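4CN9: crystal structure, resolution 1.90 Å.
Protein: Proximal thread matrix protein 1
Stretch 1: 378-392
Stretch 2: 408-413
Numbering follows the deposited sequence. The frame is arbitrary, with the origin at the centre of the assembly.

Stretch 1 378-392: SPEHESSLLRKEGVV
Stretch 2 408-413: INIASS

One side of a short helix packs against the end of another helix and the turn that follows it, and the contact is held chiefly by an arginine that reaches the carbonyls released at that helix end. The two stretches bury 377 Å² between them, both sides summed.

Stretch 1 is helical from Pro379 through at least Arg387. Ser378 caps its start, His381 N donating to Ser378 OG at 3.1 Å and 169°. At the other end Gly390 takes phi/psi 93/8 in a Schellman motif, with Gly390 N to Arg387 O at 2.9 Å and Val391 N to Leu386 O at 3.1 Å; a side chain at these angles would jam against the preceding carbonyl. Val391 and Val392 then run extended. Stretch 2 ends its helix at Ile410, and Ala411 (-69/157) breaks away.

The register is set by CA–CA distances of 5.5 Å for Glu380–Asn409, 5.1 Å for Ser383–Ile410 and 5.8 Å for Val392–Ser412. Pro379, Ser383 and Arg387, spaced four apart, point CA-to-CB toward stretch 2. Pro379 CB meets Ile410 CG2 at 3.5 Å, the apolar contact; Ile410 has chi1 73° (p) and chi2 167° (t). Small Ser383 (p) permits close approach, its CB lying 3.8 Å from Ile410 CB.

Arg387, with chi1 to chi4 of -62°, -176°, -47° and -99°, folds back along its helix. Its NH1 donates to Ile410 O at 3.2 Å (138°), near the guanidinium plane, and weakly to Asn409 O at 3.3 Å (128°). Water 1 accepts from Arg387 NH2 at 2.7 Å and lies 2.8 Å from Glu380 O and 3.0 Å from Asn409 O, bridging both backbones. Glu380 (chi1 t, chi2 p) brings OE1 to 3.2 Å from Asn409 CB. Ser412 (m) places OG 3.5 Å from both Arg387 CD and Val392 CA, in a buried site.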

ATOM      1  N   SER A 378       8.580 -18.405  -8.610  1.00 19.36           N
ATOM      2  CA  SER A 378       7.989 -18.085  -7.320  1.00 22.29           C
ATOM      3  C   SER A 378       7.167 -16.782  -7.403  1.00 21.11           C
ATOM      4  O   SER A 378       7.713 -15.712  -7.694  1.00 20.96           O
ATOM      5  CB  SER A 378       9.086 -17.913  -6.283  1.00 21.71           C
ATOM      6  OG  SER A 378       8.592 -17.171  -5.196  1.00 22.85           O
ATOM      7  N   PRO A 379       5.863 -16.866  -7.140  1.00 19.66           N
ATOM      8  CA  PRO A 379       5.061 -15.629  -7.187  1.00 21.35           C
ATOM      9  C   PRO A 379       5.540 -14.594  -6.157  1.00 21.95           C
ATOM     10  O   PRO A 379       5.550 -13.385  -6.450  1.00 19.15           O
ATOM     11  CB  PRO A 379       3.648 -16.106  -6.855  1.00 20.58           C
ATOM     12  CG  PRO A 379       3.652 -17.586  -7.166  1.00 20.11           C
ATOM     13  CD  PRO A 379       5.045 -18.055  -6.851  1.00 18.71           C
ATOM     14  N   GLU A 380       5.942 -15.057  -4.975  1.00 23.69           N
ATOM     15  CA  GLU A 380       6.428 -14.158  -3.932  1.00 25.88           C
ATOM     16  C   GLU A 380       7.670 -13.401  -4.401  1.00 24.57           C
ATOM     17  O   GLU A 380       7.757 -12.182  -4.258  1.00 20.33           O
ATOM     18  CB  GLU A 380       6.746 -14.930  -2.651  1.00 30.62           C
ATOM     19  CG  GLU A 380       7.498 -14.119  -1.586  1.00 40.81           C
ATOM     20  CD  GLU A 380       6.579 -13.315  -0.676  1.00 50.66           C
ATOM     21  OE1 GLU A 380       5.340 -13.473  -0.777  1.00 50.52           O
ATOM     22  OE2 GLU A 380       7.096 -12.523   0.148  1.00 59.92           O
ATOM     23  N   HIS A 381       8.624 -14.119  -4.979  1.00 19.62           N
ATOM     24  CA  HIS A 381       9.854 -13.484  -5.435  1.00 20.27           C
ATOM     25  C   HIS A 381       9.638 -12.531  -6.629  1.00 20.57           C
ATOM     26  O   HIS A 381      10.174 -11.419  -6.650  1.00 16.72           O
ATOM     27  CB  HIS A 381      10.891 -14.544  -5.793  1.00 24.95           C
ATOM     28  CG  HIS A 381      12.207 -13.979  -6.225  1.00 28.53           C
ATOM     29  ND1 HIS A 381      12.703 -14.128  -7.502  1.00 32.24           N
ATOM     30  CD2 HIS A 381      13.125 -13.245  -5.551  1.00 30.58           C
ATOM     31  CE1 HIS A 381      13.869 -13.514  -7.596  1.00 29.10           C
ATOM     32  NE2 HIS A 381      14.150 -12.977  -6.424  1.00 27.56           N
ATOM     33  N   GLU A 382       8.866 -12.965  -7.622  1.00 19.67           N
ATOM     34  CA  GLU A 382       8.646 -12.139  -8.816  1.00 18.81           C
ATOM     35  C   GLU A 382       7.844 -10.888  -8.478  1.00 16.39           C
ATOM     36  O   GLU A 382       8.089  -9.816  -9.025  1.00 18.86           O
ATOM     37  CB  GLU A 382       7.948 -12.931  -9.937  1.00 19.08           C
ATOM     38  CG  GLU A 382       8.695 -14.167 -10.416  1.00 18.79           C
ATOM     39  CD  GLU A 382      10.053 -13.862 -11.026  1.00 23.32           C
ATOM     40  OE1 GLU A 382      10.277 -12.732 -11.506  1.00 25.38           O
ATOM     41  OE2 GLU A 382      10.906 -14.772 -11.012  1.00 29.83           O
ATOM     42  N   SER A 383       6.889 -11.009  -7.567  1.00 17.17           N
ATOM     43  CA  SER A 383       6.103  -9.849  -7.172  1.00 17.82           C
ATOM     44  C   SER A 383       6.966  -8.894  -6.351  1.00 19.39           C
ATOM     45  O   SER A 383       6.849  -7.693  -6.485  1.00 16.92           O
ATOM     46  CB  SER A 383       4.872 -10.262  -6.363  1.00 22.90           C
ATOM     47  OG  SER A 383       5.253 -11.095  -5.279  1.00 26.61           O
ATOM     48  N   SER A 384       7.834  -9.429  -5.496  1.00 23.27           N
ATOM     49  CA  SER A 384       8.730  -8.577  -4.716  1.00 21.93           C
ATOM     50  C   SER A 384       9.588  -7.692  -5.626  1.00 19.52           C
ATOM     51  O   SER A 384       9.702  -6.483  -5.407  1.00 21.12           O
ATOM     52  CB  SER A 384       9.614  -9.422  -3.802  1.00 24.23           C
ATOM     53  OG  SER A 384      10.548  -8.600  -3.129  1.00 33.34           O
ATOM     54  N   LEU A 385      10.170  -8.305  -6.654  1.00 19.16           N
ATOM     55  CA  LEU A 385      10.989  -7.606  -7.630  1.00 21.62           C
ATOM     56  C   LEU A 385      10.185  -6.553  -8.379  1.00 20.17           C
ATOM     57  O   LEU A 385      10.651  -5.432  -8.560  1.00 20.99           O
ATOM     58  CB  LEU A 385      11.617  -8.597  -8.616  1.00 19.84           C
ATOM     59  CG  LEU A 385      12.676  -9.545  -8.042  1.00 26.55           C
ATOM     60  CD1 LEU A 385      13.366 -10.353  -9.146  1.00 25.44           C
ATOM     61  CD2 LEU A 385      13.703  -8.770  -7.238  1.00 28.04           C
ATOM     62  N   LEU A 386       8.972  -6.901  -8.813  1.00 19.32           N
ATOM     63  CA  LEU A 386       8.089  -5.908  -9.427  1.00 18.26           C
ATOM     64  C   LEU A 386       7.766  -4.749  -8.473  1.00 18.57           C
ATOM     65  O   LEU A 386       7.849  -3.590  -8.874  1.00 18.57           O
ATOM     66  CB  LEU A 386       6.785  -6.545  -9.920  1.00 18.95           C
ATOM     67  CG  LEU A 386       6.856  -7.385 -11.190  1.00 18.20           C
ATOM     68  CD1 LEU A 386       5.680  -8.325 -11.268  1.00 16.69           C
ATOM     69  CD2 LEU A 386       6.914  -6.503 -12.414  1.00 18.61           C
ATOM     70  N   ARG A 387       7.399  -5.041  -7.226  1.00 17.03           N
ATOM     71  CA  ARG A 387       7.016  -3.964  -6.301  1.00 21.06           C
ATOM     72  C   ARG A 387       8.185  -3.045  -5.953  1.00 20.10           C
ATOM     73  O   ARG A 387       7.995  -1.836  -5.792  1.00 19.37           O
ATOM     74  CB  ARG A 387       6.340  -4.502  -5.030  1.00 20.88           C
ATOM     75  CG  ARG A 387       5.036  -5.256  -5.324  1.00 21.65           C
ATOM     76  CD  ARG A 387       4.306  -5.721  -4.041  1.00 20.51           C
ATOM     77  NE  ARG A 387       5.205  -6.375  -3.090  1.00 22.75           N
ATOM     78  CZ  ARG A 387       5.329  -7.681  -2.945  1.00 26.05           C
ATOM     79  NH1 ARG A 387       4.598  -8.512  -3.680  1.00 28.97           N
ATOM     80  NH2 ARG A 387       6.206  -8.162  -2.076  1.00 24.26           N
ATOM     81  N   LYS A 388       9.381  -3.616  -5.859  1.00 20.64           N
ATOM     82  CA  LYS A 388      10.600  -2.832  -5.638  1.00 20.05           C
ATOM     83  C   LYS A 388      10.890  -1.861  -6.789  1.00 23.84           C
ATOM     84  O   LYS A 388      11.563  -0.848  -6.603  1.00 24.14           O
ATOM     85  CB  LYS A 388      11.801  -3.757  -5.404  1.00 23.42           C
ATOM     86  CG  LYS A 388      11.793  -4.411  -4.021  1.00 32.30           C
ATOM     87  CD  LYS A 388      12.980  -5.351  -3.800  1.00 43.07           C
ATOM     88  CE  LYS A 388      12.785  -6.189  -2.535  1.00 48.52           C
ATOM     89  NZ  LYS A 388      12.661  -5.354  -1.306  1.00 59.36           N
ATOM     90  N   GLU A 389      10.371  -2.167  -7.976  1.00 25.03           N
ATOM     91  CA  GLU A 389      10.503  -1.284  -9.126  1.00 24.09           C
ATOM     92  C   GLU A 389       9.382  -0.250  -9.196  1.00 23.54           C
ATOM     93  O   GLU A 389       9.305   0.507 -10.149  1.00 26.39           O
ATOM     94  CB  GLU A 389      10.473  -2.089 -10.426  1.00 26.29           C
ATOM     95  CG  GLU A 389      11.655  -2.997 -10.653  1.00 35.44           C
ATOM     96  CD  GLU A 389      11.430  -3.943 -11.829  1.00 39.42           C
ATOM     97  OE1 GLU A 389      10.450  -3.735 -12.596  1.00 40.25           O
ATOM     98  OE2 GLU A 389      12.234  -4.893 -11.974  1.00 52.12           O
ATOM     99  N   GLY A 390       8.496  -0.231  -8.213  1.00 21.40           N
ATOM    100  CA  GLY A 390       7.398   0.716  -8.230  1.00 21.63           C
ATOM    101  C   GLY A 390       6.096   0.219  -8.843  1.00 22.52           C
ATOM    102  O   GLY A 390       5.151   0.998  -9.025  1.00 22.15           O
ATOM    103  N   VAL A 391       6.017  -1.070  -9.156  1.00 21.73           N
ATOM    104  CA  VAL A 391       4.791  -1.616  -9.736  1.00 16.25           C
ATOM    105  C   VAL A 391       3.773  -1.883  -8.627  1.00 19.56           C
ATOM    106  O   VAL A 391       4.078  -2.548  -7.629  1.00 19.89           O
ATOM    107  CB  VAL A 391       5.064  -2.912 -10.512  1.00 18.95           C
ATOM    108  CG1 VAL A 391       3.765  -3.496 -11.077  1.00 21.62           C
ATOM    109  CG2 VAL A 391       6.067  -2.670 -11.612  1.00 18.69           C
ATOM    110  N   VAL A 392       2.569  -1.343  -8.787  1.00 18.16           N
ATOM    111  CA  VAL A 392       1.477  -1.662  -7.885  1.00 16.85           C
ATOM    112  C   VAL A 392       0.740  -2.888  -8.413  1.00 15.57           C
ATOM    113  O   VAL A 392       0.348  -2.916  -9.572  1.00 17.42           O
ATOM    114  CB  VAL A 392       0.484  -0.495  -7.749  1.00 17.74           C
ATOM    115  CG1 VAL A 392      -0.745  -0.928  -6.980  1.00 21.88           C
ATOM    116  CG2 VAL A 392       1.157   0.695  -7.085  1.00 21.45           C
ATOM    117  N   ILE A 408      -2.432 -12.956  -1.720  1.00 15.87           N
ATOM    118  CA  ILE A 408      -1.931 -12.062  -0.683  1.00 17.01           C
ATOM    119  C   ILE A 408      -0.427 -11.863  -0.843  1.00 18.44           C
ATOM    120  O   ILE A 408       0.073 -10.745  -0.699  1.00 17.56           O
ATOM    121  CB  ILE A 408      -2.269 -12.584   0.740  1.00 20.18           C
ATOM    122  CG1 ILE A 408      -3.771 -12.438   1.031  1.00 21.71           C
ATOM    123  CG2 ILE A 408      -1.470 -11.822   1.792  1.00 24.57           C
ATOM    124  CD1 ILE A 408      -4.249 -13.249   2.261  1.00 25.79           C
ATOM    125  N   ASN A 409       0.303 -12.927  -1.184  1.00 18.02           N
ATOM    126  CA  ASN A 409       1.738 -12.790  -1.409  1.00 19.39           C
ATOM    127  C   ASN A 409       2.099 -11.844  -2.546  1.00 21.36           C
ATOM    128  O   ASN A 409       3.085 -11.116  -2.456  1.00 21.98           O
ATOM    129  CB  ASN A 409       2.399 -14.138  -1.689  1.00 21.04           C
ATOM    130  CG  ASN A 409       2.424 -15.042  -0.471  1.00 25.75           C
ATOM    131  OD1 ASN A 409       2.147 -14.608   0.648  1.00 27.37           O
ATOM    132  ND2 ASN A 409       2.770 -16.302  -0.688  1.00 29.78           N
ATOM    133  N   ILE A 410       1.339 -11.871  -3.634  1.00 17.59           N
ATOM    134  CA  ILE A 410       1.737 -11.093  -4.794  1.00 18.87           C
ATOM    135  C   ILE A 410       1.230  -9.664  -4.768  1.00 15.93           C
ATOM    136  O   ILE A 410       1.859  -8.803  -5.344  1.00 16.96           O
ATOM    137  CB  ILE A 410       1.343 -11.744  -6.144  1.00 21.91           C
ATOM    138  CG1 ILE A 410      -0.144 -11.649  -6.391  1.00 20.50           C
ATOM    139  CG2 ILE A 410       1.822 -13.197  -6.223  1.00 23.12           C
ATOM    140  CD1 ILE A 410      -0.524 -11.981  -7.830  1.00 27.55           C
ATOM    141  N   ALA A 411       0.087  -9.417  -4.146  1.00 16.57           N
ATOM    142  CA  ALA A 411      -0.500  -8.079  -4.160  1.00 17.26           C
ATOM    143  C   ALA A 411       0.325  -7.093  -3.345  1.00 17.92           C
ATOM    144  O   ALA A 411       1.065  -7.485  -2.441  1.00 17.14           O
ATOM    145  CB  ALA A 411      -1.918  -8.110  -3.649  1.00 18.14           C
ATOM    146  N   SER A 412       0.164  -5.811  -3.658  1.00 18.03           N
ATOM    147  CA  SER A 412       0.875  -4.739  -2.965  1.00 16.78           C
ATOM    148  C   SER A 412       0.276  -4.516  -1.578  1.00 19.84           C
ATOM    149  O   SER A 412       0.894  -3.893  -0.698  1.00 19.37           O
ATOM    150  CB  SER A 412       0.827  -3.440  -3.786  1.00 16.07           C
ATOM    151  OG  SER A 412       1.707  -3.480  -4.903  1.00 19.61           O
ATOM    152  N   SER A 413      -0.937  -5.024  -1.399  1.00 17.73           N
ATOM    153  CA  SER A 413      -1.633  -4.950  -0.143  1.00 20.70           C
ATOM    154  C   SER A 413      -2.776  -5.946  -0.147  1.00 19.91           C
ATOM    155  O   SER A 413      -3.351  -6.234  -1.194  1.00 18.00           O
ATOM    156  CB  SER A 413      -2.177  -3.528   0.065  1.00 18.15           C
ATOM    157  OG  SER A 413      -2.995  -3.488   1.210  1.00 21.64           O
TER
HETATM  158  O   HOH W   1       6.101 -10.864  -2.443  1.00 29.03           O
HETATM  159  O   HOH W   2       4.826 -10.202   0.367  1.00 30.08           O